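Local coordinates for protein Cfl (Pectobacterium brasiliense, PDB 7A9J) that probably activates carboxylic acids, coronafacic acid among them, with ATP for ligation, at residues Leu55-Ile60 / Leu85-Tyr90; Asp73-His78 / Ser120-Gly125; Trp147-Lys152 / His161-Ile166. The protein carries 1 engineered substitution. All coordinates share one frame; numbering follows the deposited sequence. Where two conformers were deposited one is given.

Overall arrangement
All three contacts lie within the AMP-binding region and form one continuous block, their centres about 13 to 14 Å apart. Contacts 2 and 3 belong to the same five-stranded parallel sheet: contact 2 pairs strands 74-78 and 122-125 in its interior, and contact 3 joins strand 145-148 to the outermost strand 160-162. Contact 1 packs helices 50-66 and 83-95; its Thr88 and Leu85 rest on Ile77 of the sheet, and Trp163 of contact 3 packs on its Ile60 and Thr88. Contacts 1 and 2 are buried, contact 3 only partly. The chemistry follows the place: carbon packing in contact 1, backbone ladder and buried polar pairs in contact 2, ring packing, capping bonds and waters in contact 3.

Contact 1 of 3, residues Leu55-Ile60 / Leu85-Tyr90; sequences LLIQRI and LIATYY
Ala87 CB sits against two side chains of the facing helix, Leu56 and Ile60. Ile60 CD1 presses on Ala87 CB at 3.5 Å, a little tighter than usual for two carbons. Ile57 comes in beside them. Its CG1 is beside the backbone N (chi1 -75°), and the extended branch runs on to Tyr90, where Ile57 CD1 lies 3.4 Å from Tyr90 CB. The same CD1 meets the Tyr90 ring obliquely. Ile57 CG1 also passes 3.5 Å from Ala87 O, so the isoleucine lies against backbone as well as side chain. At Ala87 the backbones come closest, with the Ile57 and Ala87 CA atoms 5.0 Å apart. This is a helix-helix packing of 50-66 on 83-95; the axes of the two short segments approach to 8.4 Å and cross at -59°. No hydrogen bond links the two segments. Trp163 packs on Ile60 and Thr88 and keeps that end buried; the Thr88 hydroxyl bonds to Glu84 O within its own helix. The Tyr90 ring goes on to meet the rings of Phe28 and Phe247. The looser side is that of Leu56, which is partly exposed and gives up little surface here. Leu56 CD2 lies 3.7 Å from Ala87 CB. Arg59, also partly exposed, takes no part in the contact; its NH2 bonds to Ile167 O.

Contact 2 of 3, residues Asp73-His78 / Ser120-Gly125; sequences DRISIH and SCAYIG
Ser76 OG and Ser120 OG lie 2.7 Å apart in a hydrogen bond whose direction is open. A second polar pair stands further along: His78 ND1 and Tyr123 OH, 2.9 Å apart, again with either as possible donor. The hydroxyl arrives at the edge of the imidazole, near its plane, while the two ring planes are turned 65° against each other. Both side chains have CG anti to the backbone N (His78 chi1 -176°), which sends both rings to the same face of the sheet, where they meet rim to rim. Behind these pairs runs the backbone ladder. Both backbone groups of Ser76 bond to strand 122-125: its N gives to Ala122 O at 2.9 Å, and its O takes Ile124 N at 2.8 Å in a nearly straight bond of 165°. His78 N then reaches Ile124 O at 2.8 Å. At the start of the ladder Arg74 O accepts Cys121 N at 2.9 Å and, weakly, Ala122 N. These are neighbouring parallel strands of the five-stranded sheet, with 98-101 on the other side of 74-78 and 145-148 beyond 122-125. Ser76, His78 and Tyr123 share the face covered by helix 108-117. The face of Ile75, Ile77, Ala122 and Ile124 is apolar: Ile75 CG2 packs 4.0 Å from Ile124 CD1, and Ile77 and Ile124 touch helix 83-95. Further out, Ser118 OG bonds to Ser120 OG, giving that hydroxyl a second partner. Ser118 O takes Arg74 NH1, and the Arg74 side chain makes a cation-pi contact with Trp390.

Contact 3 of 3, residues Trp147-Lys152 / His161-Ile166; sequences WVIDLK and HNWEEI
Trp147 and His161 are paired, side chains on the same face, on adjacent parallel strands at the edge of the five-stranded sheet, where strand 160-162 runs into a short helix. Val148 N gives to His161 O. Val148 O takes Trp163 N from one face of its plane and, from the opposite face, Leu151 N, which closes the type II turn Val148-Leu151. Trp147 CG lies beside the backbone N, anti to the carbonyl carbon (chi1 -67°). One indole face takes Ile166 CD1, 3.7 Å from the six-membered ring centroid and near its normal. Trp147 CD1 meets His161 CB at 3.6 Å, and the two rings are oblique. Trp163 CG is anti to its N (chi1 164°), which lays the indole alongside Ile149. Ile149 CG1 and Ile166 CG2 cover opposite faces of that indole. Asn162 and Glu165 form a capping box: Asn162 OD1 takes Glu164 N, and Glu165 OE2 takes Asn162 N. Glu165 OE1 holds His161 ND1 at 2.7 Å. Asn162 CG is anti to the backbone N (chi1 -170°), and two waters bridge the amide to 147-152. One joins Asp150 N to Asn162 OD1; the other accepts from Asn162 ND2 and donates to Leu151 O at 2.9 Å.

Contact 1 of 3, residues Leu55-Ile60 / Leu85-Tyr90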
loop_
_atom_site.group_PDB
_atom_site.type_symbol
_atom_site.label_atom_id
_atom_site.label_comp_id
_atom_site.label_asym_id
_atom_site.label_seq_id
_atom_site.Cartn_x
_atom_site.Cartn_y
_atom_site.Cartn_z
ATOM N N LEU A 55 -12.485 -0.707 25.800
ATOM C CA LEU A 55 -13.863 -0.869 26.263
ATOM C C LEU A 55 -14.817 -1.012 25.090
ATOM O O LEU A 55 -15.693 -1.878 25.126
ATOM C CB LEU A 55 -14.301 0.297 27.140
ATOM C CG LEU A 55 -13.547 0.377 28.466
ATOM C CD1 LEU A 55 -14.276 1.399 29.288
ATOM C CD2 LEU A 55 -13.560 -0.952 29.187
ATOM N N LEU A 56 -14.628 -0.206 24.031
ATOM C CA LEU A 56 -15.475 -0.303 22.831
ATOM C C LEU A 56 -15.329 -1.671 22.147
ATOM O O LEU A 56 -16.327 -2.313 21.773
ATOM C CB LEU A 56 -15.100 0.810 21.838
ATOM C CG LEU A 56 -15.770 0.809 20.457
ATOM C CD1 LEU A 56 -17.293 0.889 20.701
ATOM C CD2 LEU A 56 -15.291 2.023 19.683
ATOM N N ILE A 57 -14.086 -2.147 22.033
ATOM C CA ILE A 57 -13.821 -3.464 21.455
ATOM C C ILE A 57 -14.555 -4.536 22.231
ATOM O O ILE A 57 -15.162 -5.457 21.650
ATOM C CB ILE A 57 -12.308 -3.750 21.467
ATOM C CG1 ILE A 57 -11.651 -2.930 20.383
ATOM C CG2 ILE A 57 -12.065 -5.244 21.159
ATOM C CD1 ILE A 57 -10.146 -2.708 20.644
ATOM N N GLN A 58 -14.498 -4.444 23.559
ATOM C CA GLN A 58 -15.184 -5.424 24.393
ATOM C C GLN A 58 -16.689 -5.395 24.179
ATOM O O GLN A 58 -17.307 -6.470 24.106
ATOM C CB GLN A 58 -14.839 -5.227 25.883
ATOM C CG GLN A 58 -13.351 -5.574 26.119
ATOM C CD GLN A 58 -12.929 -5.272 27.573
ATOM O OE1 GLN A 58 -13.620 -4.578 28.314
ATOM N NE2 GLN A 58 -11.786 -5.788 27.953
ATOM N N ARG A 59 -17.303 -4.183 24.106
ATOM C CA ARG A 59 -18.748 -4.095 23.875
ATOM C C ARG A 59 -19.127 -4.699 22.510
ATOM O O ARG A 59 -20.143 -5.434 22.411
ATOM C CB ARG A 59 -19.231 -2.646 23.973
ATOM C CG ARG A 59 -19.310 -2.106 25.407
ATOM C CD ARG A 59 -20.132 -0.821 25.461
ATOM N NE ARG A 59 -20.450 -0.540 26.866
ATOM C CZ ARG A 59 -21.658 -0.363 27.375
ATOM N NH1 ARG A 59 -21.766 -0.111 28.672
ATOM N NH2 ARG A 59 -22.747 -0.404 26.612
ATOM N N ILE A 60 -18.310 -4.438 21.484
ATOM C CA ILE A 60 -18.610 -4.987 20.160
ATOM C C ILE A 60 -18.537 -6.508 20.213
ATOM O O ILE A 60 -19.457 -7.206 19.764
ATOM C CB ILE A 60 -17.679 -4.423 19.068
ATOM C CG1 ILE A 60 -17.842 -2.901 18.887
ATOM C CG2 ILE A 60 -18.009 -5.132 17.719
ATOM C CD1 ILE A 60 -16.556 -2.236 18.223
ATOM N N LEU A 85 -14.107 1.165 12.863
ATOM C CA LEU A 85 -13.496 0.173 11.980
ATOM C C LEU A 85 -12.380 -0.556 12.718
ATOM O O LEU A 85 -12.341 -1.797 12.734
ATOM C CB LEU A 85 -12.971 0.861 10.692
ATOM C CG LEU A 85 -12.256 -0.075 9.698
ATOM C CD1 LEU A 85 -13.087 -1.371 9.470
ATOM C CD2 LEU A 85 -12.062 0.686 8.378
ATOM N N ILE A 86 -11.480 0.189 13.369
ATOM C CA ILE A 86 -10.382 -0.501 14.046
ATOM C C ILE A 86 -10.906 -1.253 15.274
ATOM O O ILE A 86 -10.441 -2.365 15.576
ATOM C CB ILE A 86 -9.247 0.491 14.375
ATOM C CG1 ILE A 86 -8.056 -0.251 15.055
ATOM C CG2 ILE A 86 -9.796 1.664 15.220
ATOM C CD1 ILE A 86 -7.430 -1.448 14.211
ATOM N N ALA A 87 -11.931 -0.721 15.952
ATOM C CA ALA A 87 -12.501 -1.469 17.054
ATOM C C ALA A 87 -13.103 -2.787 16.578
ATOM O O ALA A 87 -13.003 -3.818 17.277
ATOM C CB ALA A 87 -13.535 -0.592 17.759
ATOM N N THR A 88 -13.754 -2.764 15.401
ATOM C CA THR A 88 -14.400 -3.969 14.888
ATOM C C THR A 88 -13.368 -5.005 14.496
ATOM O O THR A 88 -13.557 -6.187 14.766
ATOM C CB THR A 88 -15.266 -3.607 13.671
ATOM O OG1 THR A 88 -16.358 -2.781 14.132
ATOM C CG2 THR A 88 -15.833 -4.863 13.002
ATOM N N TYR A 89 -12.254 -4.579 13.849
ATOM C CA TYR A 89 -11.187 -5.551 13.593
ATOM C C TYR A 89 -10.762 -6.243 14.888
ATOM O O TYR A 89 -10.645 -7.468 14.936
ATOM C CB TYR A 89 -9.942 -4.878 12.986
ATOM C CG TYR A 89 -10.075 -4.320 11.635
ATOM C CD1 TYR A 89 -10.934 -4.892 10.682
ATOM C CD2 TYR A 89 -9.301 -3.230 11.273
ATOM C CE1 TYR A 89 -10.979 -4.387 9.364
ATOM C CE2 TYR A 89 -9.365 -2.694 9.979
ATOM C CZ TYR A 89 -10.192 -3.281 9.029
ATOM O OH TYR A 89 -10.257 -2.794 7.740
ATOM N N TYR A 90 -10.513 -5.468 15.949
ATOM C CA TYR A 90 -10.053 -6.094 17.173
ATOM C C TYR A 90 -11.132 -6.953 17.832
ATOM O O TYR A 90 -10.820 -7.984 18.467
ATOM C CB TYR A 90 -9.635 -5.024 18.155
ATOM C CG TYR A 90 -8.215 -4.563 17.897
ATOM C CD1 TYR A 90 -7.141 -5.468 18.041
ATOM C CD2 TYR A 90 -7.938 -3.231 17.624
ATOM C CE1 TYR A 90 -5.800 -5.027 17.885
ATOM C CE2 TYR A 90 -6.617 -2.790 17.469
ATOM C CZ TYR A 90 -5.570 -3.706 17.618
ATOM O OH TYR A 90 -4.274 -3.276 17.481
#

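Contact 2 of 3, residues Asp73-His78 / Ser120-Gly125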
loop_
_atom_site.group_PDB
_atom_site.type_symbol
_atom_site.label_atom_id
_atom_site.label_comp_id
_atom_site.label_asym_id
_atom_site.label_seq_id
_atom_site.Cartn_x
_atom_site.Cartn_y
_atom_site.Cartn_z
ATOM N N ASP A 73 -17.089 -17.797 12.218
ATOM C CA ASP A 73 -18.020 -17.089 11.350
ATOM C C ASP A 73 -17.299 -15.962 10.612
ATOM O O ASP A 73 -16.402 -15.319 11.154
ATOM C CB ASP A 73 -19.177 -16.490 12.166
ATOM C CG ASP A 73 -20.130 -17.543 12.727
ATOM O OD1 ASP A 73 -20.088 -18.729 12.315
ATOM O OD2 ASP A 73 -20.938 -17.169 13.600
ATOM N N ARG A 74 -17.742 -15.674 9.397
ATOM C CA ARG A 74 -17.091 -14.673 8.554
ATOM C C ARG A 74 -17.944 -13.411 8.533
ATOM O O ARG A 74 -19.142 -13.464 8.293
ATOM C CB ARG A 74 -16.840 -15.232 7.145
ATOM C CG ARG A 74 -16.025 -16.532 7.290
ATOM C CD ARG A 74 -15.696 -17.102 5.996
ATOM N NE ARG A 74 -14.901 -18.311 6.087
ATOM C CZ ARG A 74 -14.535 -19.003 5.008
ATOM N NH1 ARG A 74 -14.922 -18.577 3.809
ATOM N NH2 ARG A 74 -13.813 -20.117 5.116
ATOM N N ILE A 75 -17.308 -12.273 8.779
ATOM C CA ILE A 75 -17.978 -10.990 8.825
ATOM C C ILE A 75 -17.385 -10.097 7.744
ATOM O O ILE A 75 -16.183 -9.806 7.771
ATOM C CB ILE A 75 -17.790 -10.316 10.188
ATOM C CG1 ILE A 75 -18.184 -11.273 11.302
ATOM C CG2 ILE A 75 -18.624 -9.008 10.223
ATOM C CD1 ILE A 75 -18.220 -10.541 12.655
ATOM N N SER A 76 -18.224 -9.659 6.796
ATOM C CA SER A 76 -17.787 -8.677 5.795
ATOM C C SER A 76 -17.832 -7.286 6.411
ATOM O O SER A 76 -18.799 -6.939 7.085
ATOM C CB SER A 76 -18.688 -8.731 4.565
ATOM O OG SER A 76 -18.399 -9.881 3.808
ATOM N N ILE A 77 -16.780 -6.497 6.196
ATOM C CA ILE A 77 -16.649 -5.184 6.810
ATOM C C ILE A 77 -16.495 -4.177 5.685
ATOM O O ILE A 77 -15.675 -4.362 4.770
ATOM C CB ILE A 77 -15.441 -5.114 7.767
ATOM C CG1 ILE A 77 -15.591 -6.161 8.876
ATOM C CG2 ILE A 77 -15.411 -3.742 8.423
ATOM C CD1 ILE A 77 -14.437 -6.162 9.870
ATOM N N HIS A 78 -17.240 -3.105 5.773
ATOM C CA HIS A 78 -17.375 -2.288 4.561
ATOM C C HIS A 78 -17.595 -0.850 5.044
ATOM O O HIS A 78 -18.718 -0.386 5.141
ATOM C CB HIS A 78 -18.527 -2.830 3.716
ATOM C CG HIS A 78 -18.727 -2.161 2.382
ATOM N ND1 HIS A 78 -19.997 -1.867 1.903
ATOM C CD2 HIS A 78 -17.864 -1.849 1.374
ATOM C CE1 HIS A 78 -19.898 -1.347 0.692
ATOM N NE2 HIS A 78 -18.625 -1.363 0.328
ATOM N N SER A 120 -19.798 -15.041 3.951
ATOM C CA SER A 120 -20.011 -14.262 5.156
ATOM C C SER A 120 -21.397 -14.511 5.720
ATOM O O SER A 120 -22.376 -14.644 4.979
ATOM C CB SER A 120 -19.810 -12.770 4.886
ATOM O OG SER A 120 -18.435 -12.494 4.614
ATOM N N CYS A 121 -21.500 -14.589 7.042
ATOM C CA CYS A 121 -22.824 -14.619 7.643
ATOM C C CYS A 121 -23.182 -13.329 8.369
ATOM O O CYS A 121 -24.288 -13.226 8.924
ATOM C CB CYS A 121 -22.964 -15.820 8.586
ATOM S SG CYS A 121 -21.991 -15.643 10.064
ATOM N N ALA A 122 -22.301 -12.336 8.373
ATOM C CA ALA A 122 -22.674 -11.038 8.904
ATOM C C ALA A 122 -21.971 -9.946 8.107
ATOM O O ALA A 122 -20.942 -10.186 7.478
ATOM C CB ALA A 122 -22.338 -10.921 10.404
ATOM N N TYR A 123 -22.532 -8.733 8.167
ATOM C CA TYR A 123 -21.957 -7.561 7.507
ATOM C C TYR A 123 -21.962 -6.394 8.504
ATOM O O TYR A 123 -22.946 -6.198 9.220
ATOM C CB TYR A 123 -22.797 -7.240 6.250
ATOM C CG TYR A 123 -22.569 -5.897 5.636
ATOM C CD1 TYR A 123 -23.180 -4.752 6.172
ATOM C CD2 TYR A 123 -21.795 -5.761 4.496
ATOM C CE1 TYR A 123 -23.007 -3.501 5.595
ATOM C CE2 TYR A 123 -21.594 -4.509 3.899
ATOM C CZ TYR A 123 -22.176 -3.393 4.446
ATOM O OH TYR A 123 -22.061 -2.123 3.905
ATOM N N ILE A 124 -20.851 -5.644 8.569
ATOM C CA ILE A 124 -20.772 -4.391 9.328
ATOM C C ILE A 124 -20.297 -3.291 8.383
ATOM O O ILE A 124 -19.238 -3.418 7.758
ATOM C CB ILE A 124 -19.825 -4.507 10.528
ATOM C CG1 ILE A 124 -20.348 -5.543 11.526
ATOM C CG2 ILE A 124 -19.718 -3.164 11.313
ATOM C CD1 ILE A 124 -19.317 -5.876 12.639
ATOM N N GLY A 125 -21.083 -2.236 8.256
ATOM C CA GLY A 125 -20.752 -1.162 7.345
ATOM C C GLY A 125 -21.151 0.180 7.925
ATOM O O GLY A 125 -21.780 0.264 8.990
#

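Contact 3 of 3, residues Trp147-Lys152 / His161-Ile166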
loop_
_atom_site.group_PDB
_atom_site.type_symbol
_atom_site.label_atom_id
_atom_site.label_comp_id
_atom_site.label_asym_id
_atom_site.label_seq_id
_atom_site.Cartn_x
_atom_site.Cartn_y
_atom_site.Cartn_z
ATOM N N TRP A 147 -25.222 -4.896 10.371
ATOM C CA TRP A 147 -25.188 -3.709 11.215
ATOM C C TRP A 147 -24.623 -2.531 10.429
ATOM O O TRP A 147 -23.632 -2.688 9.689
ATOM C CB TRP A 147 -24.310 -3.933 12.450
ATOM C CG TRP A 147 -24.799 -4.947 13.487
ATOM C CD1 TRP A 147 -25.677 -4.720 14.520
ATOM C CD2 TRP A 147 -24.360 -6.310 13.629
ATOM N NE1 TRP A 147 -25.842 -5.871 15.277
ATOM C CE2 TRP A 147 -25.029 -6.849 14.766
ATOM C CE3 TRP A 147 -23.481 -7.125 12.914
ATOM C CZ2 TRP A 147 -24.861 -8.162 15.174
ATOM C CZ3 TRP A 147 -23.285 -8.418 13.322
ATOM C CH2 TRP A 147 -23.972 -8.926 14.475
ATOM N N VAL A 148 -25.246 -1.366 10.584
ATOM C CA VAL A 148 -24.943 -0.172 9.781
ATOM C C VAL A 148 -24.837 1.012 10.738
ATOM O O VAL A 148 -25.792 1.306 11.484
ATOM C CB VAL A 148 -26.027 0.110 8.739
ATOM C CG1 VAL A 148 -25.712 1.397 7.938
ATOM C CG2 VAL A 148 -26.261 -1.098 7.869
ATOM N N ILE A 149 -23.698 1.690 10.708
ATOM C CA ILE A 149 -23.559 2.926 11.468
ATOM C C ILE A 149 -24.450 3.977 10.844
ATOM O O ILE A 149 -24.415 4.195 9.620
ATOM C CB ILE A 149 -22.088 3.379 11.460
ATOM C CG1 ILE A 149 -21.203 2.294 12.064
ATOM C CG2 ILE A 149 -21.959 4.723 12.196
ATOM C CD1 ILE A 149 -19.672 2.628 11.989
ATOM N N ASP A 150 -25.296 4.607 11.674
ATOM C CA ASP A 150 -26.236 5.632 11.237
ATOM C C ASP A 150 -27.276 5.088 10.259
ATOM O O ASP A 150 -27.800 5.852 9.443
ATOM C CB ASP A 150 -25.550 6.835 10.580
ATOM C CG ASP A 150 -24.501 7.477 11.453
ATOM O OD1 ASP A 150 -23.334 7.561 10.996
ATOM O OD2 ASP A 150 -24.861 7.947 12.551
ATOM N N LEU A 151 -27.643 3.798 10.407
ATOM C CA LEU A 151 -28.835 3.263 9.747
ATOM C C LEU A 151 -30.036 4.186 9.913
ATOM O O LEU A 151 -30.354 4.619 11.034
ATOM C CB LEU A 151 -29.135 1.866 10.316
ATOM C CG LEU A 151 -30.282 1.103 9.652
ATOM C CD1 LEU A 151 -29.759 0.652 8.229
ATOM C CD2 LEU A 151 -30.713 -0.093 10.471
ATOM N N LYS A 152 -30.763 4.461 8.818
ATOM C CA LYS A 152 -32.021 5.189 8.950
ATOM C C LYS A 152 -33.051 4.312 9.643
ATOM O O LYS A 152 -33.104 3.094 9.440
ATOM C CB LYS A 152 -32.552 5.629 7.574
ATOM C CG LYS A 152 -31.435 6.312 6.778
ATOM C CD LYS A 152 -31.926 6.790 5.400
ATOM C CE LYS A 152 -30.688 7.065 4.474
ATOM N NZ LYS A 152 -31.138 7.829 3.252
ATOM N N HIS A 161 -29.754 -3.998 11.240
ATOM C CA HIS A 161 -29.714 -3.433 12.581
ATOM C C HIS A 161 -28.876 -2.165 12.586
ATOM O O HIS A 161 -27.966 -1.987 11.771
ATOM C CB HIS A 161 -29.128 -4.446 13.585
ATOM C CG HIS A 161 -29.956 -5.679 13.716
ATOM N ND1 HIS A 161 -30.996 -5.794 14.622
ATOM C CD2 HIS A 161 -29.921 -6.844 13.026
ATOM C CE1 HIS A 161 -31.562 -6.982 14.483
ATOM N NE2 HIS A 161 -30.910 -7.649 13.539
ATOM N N ASN A 162 -29.183 -1.281 13.521
ATOM C CA ASN A 162 -28.314 -0.131 13.732
ATOM C C ASN A 162 -27.071 -0.567 14.497
ATOM O O ASN A 162 -27.146 -1.412 15.404
ATOM C CB ASN A 162 -29.085 0.933 14.526
ATOM C CG ASN A 162 -28.362 2.264 14.592
ATOM O OD1 ASN A 162 -27.290 2.374 15.202
ATOM N ND2 ASN A 162 -28.950 3.290 13.962
ATOM N N TRP A 163 -25.934 0.058 14.168
ATOM C CA TRP A 163 -24.668 -0.201 14.852
ATOM C C TRP A 163 -24.806 -0.078 16.373
ATOM O O TRP A 163 -24.163 -0.826 17.124
ATOM C CB TRP A 163 -23.613 0.797 14.380
ATOM C CG TRP A 163 -22.405 0.883 15.237
ATOM C CD1 TRP A 163 -22.130 1.826 16.215
ATOM C CD2 TRP A 163 -21.301 -0.007 15.213
ATOM N NE1 TRP A 163 -20.918 1.562 16.773
ATOM C CE2 TRP A 163 -20.394 0.426 16.211
ATOM C CE3 TRP A 163 -20.990 -1.132 14.449
ATOM C CZ2 TRP A 163 -19.191 -0.218 16.447
ATOM C CZ3 TRP A 163 -19.746 -1.760 14.649
ATOM C CH2 TRP A 163 -18.886 -1.317 15.670
ATOM N N GLU A 164 -25.565 0.912 16.828
ATOM C CA GLU A 164 -25.714 1.094 18.289
ATOM C C GLU A 164 -26.173 -0.176 18.984
ATOM O O GLU A 164 -25.897 -0.369 20.180
ATOM C CB GLU A 164 -26.657 2.237 18.568
ATOM C CG GLU A 164 -26.173 3.474 17.920
ATOM C CD GLU A 164 -25.559 4.476 18.853
ATOM O OE1 GLU A 164 -26.010 5.645 18.801
ATOM O OE2 GLU A 164 -24.634 4.112 19.619
ATOM N N GLU A 165 -26.880 -1.049 18.261
ATOM C CA GLU A 165 -27.361 -2.267 18.890
ATOM C C GLU A 165 -26.209 -3.182 19.283
ATOM O O GLU A 165 -26.294 -3.876 20.311
ATOM C CB GLU A 165 -28.327 -3.003 17.968
ATOM C CG GLU A 165 -29.602 -2.266 17.675
ATOM C CD GLU A 165 -30.469 -3.002 16.648
ATOM O OE1 GLU A 165 -30.732 -4.216 16.855
ATOM O OE2 GLU A 165 -30.864 -2.364 15.630
ATOM N N ILE A 166 -25.121 -3.169 18.512
ATOM C CA ILE A 166 -24.027 -4.084 18.784
ATOM C C ILE A 166 -23.213 -3.646 19.989
ATOM O O ILE A 166 -22.410 -4.444 20.491
ATOM C CB ILE A 166 -23.120 -4.234 17.532
ATOM C CG1 ILE A 166 -22.491 -5.619 17.448
ATOM C CG2 ILE A 166 -21.964 -3.201 17.524
ATOM C CD1 ILE A 166 -21.700 -5.793 16.139
HETATM O O HOH W 1 -25.209 4.088 14.398
HETATM O O HOH W 2 -31.621 2.679 12.857
#